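Local coordinates for protein tRNA (guanine(9)-N1)-methyltransferase (Schizosaccharomyces pombe, PDB 4JWH) that methylates the N1 atom of guanine 9 in cytoplasmic tRNA, using S-adenosyl-L-methionine as methyl donor and releasing S-adenosyl-L-homocysteine, at residues 196-200 with 235-239; 188-192 with 206-212. One frame throughout, in Å; residues are numbered along the deposited sequence.

Interaction 1 of 2, residues 196-200 with 235-239; sequences SDNTI and TAKLP. With SAH (S-adenosyl-L-homocysteine), chain C.
I200 is the apolar centre: its CB lies 3.9 Å from A236 CB, while its CG2 reaches L238 CD2 at 4.1 Å and P239 CD at 4.0 Å. W270 of helix 270-277 also packs on I200, L238 and P239. Next to this cluster, T199 CG2 rests 3.7 Å from P239 CB.

The chain is extended over N198-I200 and over T235-L238; D197 (phi/psi -76/-21) turns the first segment. N198 is level with A236 and T199 with K237 (CA-CA 4.7 and 4.8 Å). A single bridge at T199 and K237 joins the segments, with K237 between its two bonds: K237 N donates to N198 O (2.8 Å), and I200 N to K237 O (2.9 Å). CA-H...O contacts accompany these, A236 CA to N198 O and T199 CA to K237 O, both 3.4 Å.

At the polar edge, N198 ND2 donates to T235 O at 3.1 Å. S196, with chi1 t, sends OG to T235 OG1 at 2.8 Å as donor and accepts from N198 N at 3.1 Å, closing an ST turn. Q225 OE1 of helix 223-231 is a further partner of T235 OG1.

Beyond strand 234-236, L238 N donates to SAH N1 (3.1 Å, nearly linear), a main-chain bond to the adenine edge. Chain leaving the last strand past the 196-200 loop and lining the cofactor pocket is consistent with the C-terminal trefoil knot of SPOUT methyltransferases.

Interaction 2 of 2, residues 188-192 with 206-212; sequences KLVYL and DKIYIIG. With SAH (S-adenosyl-L-homocysteine), chain C.
Neighbouring parallel strands 189-192 and 208-212 carry part of the ribose site of SAH at their C-terminal ends. Their axes approach to 4.6 Å at 29°, with L189 beside I208, V190 beside Y209 and Y191 beside I210 (CA-CA 4.9, 5.0 and 4.6 Å). Hydrogen bonds alternate: I208 N to K188 O (3.0 Å), V190 N to I208 O (2.9 Å), I210 N to V190 O (2.8 Å) and L192 N to I210 O (2.9 Å).

On the face of L189, I208, Y191 and I210, L189 CD2 meets I208 CG2 at 3.6 Å. Y191 (chi1 t) and I210 (chi1 m) lay I210 CG2 over the Y191 ring face, a CH-pi contact 3.7 Å from the centroid; Y191 OH is hydrogen-bonded to D109 OD2. Opposite, V190 CB packs 3.7 Å from Y209 CD1.

SAH O2' donates to L192 O (2.8 Å) and accepts from G212 N (3.0 Å); a G212 CB would clash with SAH O3'. Strand ends meeting the cofactor fit the alpha/beta SPOUT fold with its C-terminal trefoil knot.

Overall arrangement
The two contacts are centred 11 Å apart and both reach one six-stranded parallel sheet, where 189-192 lies between 208-212 and the edge strand 234-236. Their segments alternate along the chain: 188-192, then 196-200 in the connecting loop, 206-212, and finally 235-239. Y191 O joins them through a probable hydrogen bond with A236 N (3.3 Å), and I200 CD1 packs on Y209 CE1 at 3.3 Å. Both meet the same SAH molecule, interaction 2 at the ribose and interaction 1 at the adenine. The proton acceptor D216, a few residues past strand 208-212, is hydrogen-bonded to the same SAH, so the loops leaving these strands bring cofactor and catalytic residue together.

Interaction 1 of 2, residues 196-200 with 235-239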
loop_
_atom_site.group_PDB
_atom_site.type_symbol
_atom_site.label_atom_id
_atom_site.label_comp_id
_atom_site.label_asym_id
_atom_site.label_seq_id
_atom_site.Cartn_x
_atom_site.Cartn_y
_atom_site.Cartn_z
ATOM N N SER A 196 0.368 -12.114 9.111
ATOM C CA SER A 196 -0.645 -11.963 10.143
ATOM C C SER A 196 -1.435 -13.257 10.336
ATOM O O SER A 196 -1.631 -14.010 9.384
ATOM C CB SER A 196 -1.601 -10.839 9.786
ATOM O OG SER A 196 -2.464 -10.520 10.865
ATOM N N ASP A 197 -1.857 -13.491 11.577
ATOM C CA ASP A 197 -2.827 -14.533 11.931
ATOM C C ASP A 197 -4.248 -14.119 11.542
ATOM O O ASP A 197 -5.134 -14.962 11.465
ATOM C CB ASP A 197 -2.833 -14.759 13.452
ATOM C CG ASP A 197 -1.538 -15.337 13.967
ATOM O OD1 ASP A 197 -0.672 -15.734 13.156
ATOM O OD2 ASP A 197 -1.391 -15.413 15.208
ATOM N N ASN A 198 -4.464 -12.813 11.367
ATOM C CA ASN A 198 -5.770 -12.253 11.050
ATOM C C ASN A 198 -5.959 -12.036 9.552
ATOM O O ASN A 198 -4.977 -11.820 8.823
ATOM C CB ASN A 198 -5.956 -10.922 11.769
ATOM C CG ASN A 198 -5.565 -10.993 13.235
ATOM O OD1 ASN A 198 -5.913 -11.959 13.936
ATOM N ND2 ASN A 198 -4.833 -9.983 13.704
ATOM N N THR A 199 -7.215 -12.078 9.096
ATOM C CA THR A 199 -7.517 -11.935 7.661
ATOM C C THR A 199 -8.453 -10.744 7.433
ATOM O O THR A 199 -9.474 -10.633 8.087
ATOM C CB THR A 199 -8.119 -13.234 7.083
ATOM O OG1 THR A 199 -7.165 -14.290 7.215
ATOM C CG2 THR A 199 -8.445 -13.087 5.623
ATOM N N ILE A 200 -8.087 -9.847 6.519
ATOM C CA ILE A 200 -8.981 -8.747 6.171
ATOM C C ILE A 200 -10.095 -9.242 5.254
ATOM O O ILE A 200 -9.850 -10.052 4.343
ATOM C CB ILE A 200 -8.234 -7.517 5.604
ATOM C CG1 ILE A 200 -9.120 -6.273 5.735
ATOM C CG2 ILE A 200 -7.770 -7.717 4.168
ATOM C CD1 ILE A 200 -8.351 -5.044 5.962
ATOM N N THR A 235 -2.811 -6.124 12.619
ATOM C CA THR A 235 -2.312 -6.559 11.327
ATOM C C THR A 235 -3.352 -7.493 10.727
ATOM O O THR A 235 -4.207 -8.013 11.444
ATOM C CB THR A 235 -0.979 -7.311 11.463
ATOM O OG1 THR A 235 -1.171 -8.507 12.226
ATOM C CG2 THR A 235 0.084 -6.441 12.189
ATOM N N ALA A 236 -3.272 -7.705 9.426
ATOM C CA ALA A 236 -4.229 -8.517 8.677
ATOM C C ALA A 236 -3.594 -8.890 7.354
ATOM O O ALA A 236 -2.932 -8.039 6.703
ATOM C CB ALA A 236 -5.508 -7.740 8.429
ATOM N N LYS A 237 -3.779 -10.146 6.942
ATOM C CA LYS A 237 -3.387 -10.568 5.607
ATOM C C LYS A 237 -4.569 -10.570 4.657
ATOM O O LYS A 237 -5.712 -10.712 5.080
ATOM C CB LYS A 237 -2.766 -11.956 5.639
ATOM C CG LYS A 237 -3.755 -13.047 5.990
ATOM C CD LYS A 237 -3.021 -14.334 6.195
ATOM C CE LYS A 237 -3.843 -15.315 7.057
ATOM N NZ LYS A 237 -3.529 -16.637 6.459
ATOM N N LEU A 238 -4.284 -10.423 3.370
ATOM C CA LEU A 238 -5.290 -10.475 2.331
ATOM C C LEU A 238 -5.938 -11.869 2.306
ATOM O O LEU A 238 -5.251 -12.873 2.577
ATOM C CB LEU A 238 -4.670 -10.169 0.962
ATOM C CG LEU A 238 -4.273 -8.703 0.708
ATOM C CD1 LEU A 238 -3.593 -8.565 -0.629
ATOM C CD2 LEU A 238 -5.500 -7.810 0.771
ATOM N N PRO A 239 -7.248 -11.935 1.994
ATOM C CA PRO A 239 -7.935 -13.245 1.990
ATOM C C PRO A 239 -7.609 -14.045 0.718
ATOM O O PRO A 239 -8.496 -14.462 -0.033
ATOM C CB PRO A 239 -9.414 -12.866 2.073
ATOM C CG PRO A 239 -9.500 -11.499 1.429
ATOM C CD PRO A 239 -8.161 -10.821 1.663
HETATM N N SAH C . 8.958 -9.332 4.136
HETATM C CA SAH C . 8.245 -8.095 3.853
HETATM C CB SAH C . 7.924 -8.119 2.335
HETATM C CG SAH C . 6.577 -7.594 2.057
HETATM S SD SAH C . 5.895 -7.309 0.471
HETATM C C SAH C . 7.169 -7.938 4.918
HETATM O O SAH C . 6.097 -7.430 4.780
HETATM O OXT SAH C . 7.405 -8.290 6.035
HETATM C "C5'" SAH C . 5.427 -5.631 0.600
HETATM C "C4'" SAH C . 4.128 -5.300 1.326
HETATM O "O4'" SAH C . 2.994 -5.751 0.652
HETATM C "C3'" SAH C . 3.976 -5.816 2.763
HETATM O "O3'" SAH C . 4.646 -5.023 3.698
HETATM C "C2'" SAH C . 2.502 -5.849 2.971
HETATM O "O2'" SAH C . 2.098 -4.589 3.398
HETATM C "C1'" SAH C . 2.025 -6.152 1.576
HETATM N N9 SAH C . 1.626 -7.557 1.386
HETATM C C8 SAH C . 2.164 -8.409 0.559
HETATM N N7 SAH C . 1.549 -9.563 0.558
HETATM C C5 SAH C . 0.555 -9.448 1.383
HETATM C C6 SAH C . -0.526 -10.303 1.875
HETATM N N6 SAH C . -0.640 -11.536 1.452
HETATM N N1 SAH C . -1.364 -9.799 2.748
HETATM C C2 SAH C . -1.254 -8.555 3.177
HETATM N N3 SAH C . -0.306 -7.736 2.799
HETATM C C4 SAH C . 0.610 -8.110 1.915
#

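Interaction 2 of 2, residues 188-192 with 206-212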
loop_
_atom_site.group_PDB
_atom_site.type_symbol
_atom_site.label_atom_id
_atom_site.label_comp_id
_atom_site.label_asym_id
_atom_site.label_seq_id
_atom_site.Cartn_x
_atom_site.Cartn_y
_atom_site.Cartn_z
ATOM N N LYS A 188 -7.206 3.042 14.627
ATOM C CA LYS A 188 -7.808 2.848 13.320
ATOM C C LYS A 188 -6.783 2.330 12.310
ATOM O O LYS A 188 -7.131 2.082 11.159
ATOM C CB LYS A 188 -8.449 4.142 12.803
ATOM C CG LYS A 188 -9.448 4.833 13.774
ATOM C CD LYS A 188 -10.888 4.318 13.686
ATOM C CE LYS A 188 -11.792 4.949 14.807
ATOM N NZ LYS A 188 -11.757 6.477 14.915
ATOM N N LEU A 189 -5.530 2.205 12.734
ATOM C CA LEU A 189 -4.462 1.722 11.874
ATOM C C LEU A 189 -4.535 0.221 11.754
ATOM O O LEU A 189 -4.774 -0.474 12.746
ATOM C CB LEU A 189 -3.083 2.093 12.442
ATOM C CG LEU A 189 -2.692 3.567 12.394
ATOM C CD1 LEU A 189 -1.422 3.803 13.188
ATOM C CD2 LEU A 189 -2.550 4.099 10.956
ATOM N N VAL A 190 -4.320 -0.274 10.539
ATOM C CA VAL A 190 -4.173 -1.714 10.298
ATOM C C VAL A 190 -2.964 -1.848 9.376
ATOM O O VAL A 190 -2.945 -1.280 8.284
ATOM C CB VAL A 190 -5.442 -2.332 9.615
ATOM C CG1 VAL A 190 -5.172 -3.767 9.149
ATOM C CG2 VAL A 190 -6.670 -2.279 10.523
ATOM N N TYR A 191 -1.951 -2.596 9.820
ATOM C CA TYR A 191 -0.795 -2.882 8.992
ATOM C C TYR A 191 -1.036 -4.206 8.245
ATOM O O TYR A 191 -1.152 -5.275 8.850
ATOM C CB TYR A 191 0.473 -2.966 9.851
ATOM C CG TYR A 191 1.756 -2.571 9.129
ATOM C CD1 TYR A 191 2.606 -1.626 9.684
ATOM C CD2 TYR A 191 2.146 -3.186 7.922
ATOM C CE1 TYR A 191 3.790 -1.254 9.057
ATOM C CE2 TYR A 191 3.333 -2.809 7.263
ATOM C CZ TYR A 191 4.135 -1.821 7.856
ATOM O OH TYR A 191 5.305 -1.415 7.304
ATOM N N LEU A 192 -1.114 -4.118 6.925
ATOM C CA LEU A 192 -1.269 -5.299 6.074
ATOM C C LEU A 192 0.034 -6.117 6.050
ATOM O O LEU A 192 1.104 -5.577 5.772
ATOM C CB LEU A 192 -1.669 -4.851 4.669
ATOM C CG LEU A 192 -3.079 -4.196 4.646
ATOM C CD1 LEU A 192 -3.403 -3.619 3.308
ATOM C CD2 LEU A 192 -4.168 -5.233 5.025
ATOM N N ASP A 206 -13.579 4.110 7.842
ATOM C CA ASP A 206 -12.955 4.965 8.865
ATOM C C ASP A 206 -11.536 4.493 9.239
ATOM O O ASP A 206 -10.876 5.095 10.112
ATOM C CB ASP A 206 -13.890 5.220 10.090
ATOM C CG ASP A 206 -14.163 3.958 10.895
ATOM O OD1 ASP A 206 -14.394 4.041 12.127
ATOM O OD2 ASP A 206 -14.120 2.857 10.296
ATOM N N LYS A 207 -11.034 3.482 8.515
ATOM C CA LYS A 207 -9.725 2.917 8.840
ATOM C C LYS A 207 -8.571 3.373 7.926
ATOM O O LYS A 207 -8.762 3.997 6.868
ATOM C CB LYS A 207 -9.805 1.377 8.904
ATOM C CG LYS A 207 -10.819 0.856 9.970
ATOM C CD LYS A 207 -10.283 1.016 11.375
ATOM C CE LYS A 207 -11.266 0.544 12.415
ATOM N NZ LYS A 207 -11.675 -0.872 12.187
ATOM N N ILE A 208 -7.359 3.044 8.352
ATOM C CA ILE A 208 -6.189 3.538 7.696
ATOM C C ILE A 208 -5.343 2.312 7.496
ATOM O O ILE A 208 -4.964 1.674 8.468
ATOM C CB ILE A 208 -5.487 4.612 8.556
ATOM C CG1 ILE A 208 -6.434 5.809 8.781
ATOM C CG2 ILE A 208 -4.187 5.032 7.905
ATOM C CD1 ILE A 208 -5.937 6.783 9.839
ATOM N N TYR A 209 -5.095 1.952 6.241
ATOM C CA TYR A 209 -4.427 0.664 5.922
ATOM C C TYR A 209 -3.007 0.935 5.543
ATOM O O TYR A 209 -2.767 1.813 4.753
ATOM C CB TYR A 209 -5.182 -0.082 4.793
ATOM C CG TYR A 209 -6.539 -0.462 5.315
ATOM C CD1 TYR A 209 -6.681 -1.554 6.173
ATOM C CD2 TYR A 209 -7.658 0.331 5.046
ATOM C CE1 TYR A 209 -7.936 -1.894 6.706
ATOM C CE2 TYR A 209 -8.905 0.014 5.584
ATOM C CZ TYR A 209 -9.026 -1.097 6.419
ATOM O OH TYR A 209 -10.240 -1.435 6.953
ATOM N N ILE A 210 -2.066 0.201 6.129
ATOM C CA ILE A 210 -0.645 0.426 5.858
ATOM C C ILE A 210 -0.089 -0.687 4.979
ATOM O O ILE A 210 -0.315 -1.857 5.253
ATOM C CB ILE A 210 0.189 0.497 7.151
ATOM C CG1 ILE A 210 -0.396 1.552 8.119
ATOM C CG2 ILE A 210 1.664 0.854 6.850
ATOM C CD1 ILE A 210 -0.012 1.279 9.578
ATOM N N ILE A 211 0.649 -0.303 3.940
ATOM C CA ILE A 211 1.453 -1.236 3.125
ATOM C C ILE A 211 2.934 -0.976 3.409
ATOM O O ILE A 211 3.382 0.188 3.372
ATOM C CB ILE A 211 1.167 -1.061 1.612
ATOM C CG1 ILE A 211 -0.355 -1.156 1.344
ATOM C CG2 ILE A 211 1.978 -2.084 0.787
ATOM C CD1 ILE A 211 -0.798 -0.733 -0.052
ATOM N N GLY A 212 3.694 -2.035 3.718
ATOM C CA GLY A 212 5.164 -1.909 3.800
ATOM C C GLY A 212 5.815 -1.525 2.478
ATOM O O GLY A 212 5.703 -2.250 1.489
HETATM N N SAH C . 8.958 -9.332 4.136
HETATM C CA SAH C . 8.245 -8.095 3.853
HETATM C CB SAH C . 7.924 -8.119 2.335
HETATM C CG SAH C . 6.577 -7.594 2.057
HETATM S SD SAH C . 5.895 -7.309 0.471
HETATM C C SAH C . 7.169 -7.938 4.918
HETATM O O SAH C . 6.097 -7.430 4.780
HETATM O OXT SAH C . 7.405 -8.290 6.035
HETATM C "C5'" SAH C . 5.427 -5.631 0.600
HETATM C "C4'" SAH C . 4.128 -5.300 1.326
HETATM O "O4'" SAH C . 2.994 -5.751 0.652
HETATM C "C3'" SAH C . 3.976 -5.816 2.763
HETATM O "O3'" SAH C . 4.646 -5.023 3.698
HETATM C "C2'" SAH C . 2.502 -5.849 2.971
HETATM O "O2'" SAH C . 2.098 -4.589 3.398
HETATM C "C1'" SAH C . 2.025 -6.152 1.576
HETATM N N9 SAH C . 1.626 -7.557 1.386
HETATM C C8 SAH C . 2.164 -8.409 0.559
HETATM N N7 SAH C . 1.549 -9.563 0.558
HETATM C C5 SAH C . 0.555 -9.448 1.383
HETATM C C6 SAH C . -0.526 -10.303 1.875
HETATM N N6 SAH C . -0.640 -11.536 1.452
HETATM N N1 SAH C . -1.364 -9.799 2.748
HETATM C C2 SAH C . -1.254 -8.555 3.177
HETATM N N3 SAH C . -0.306 -7.736 2.799
HETATM C C4 SAH C . 0.610 -8.110 1.915
#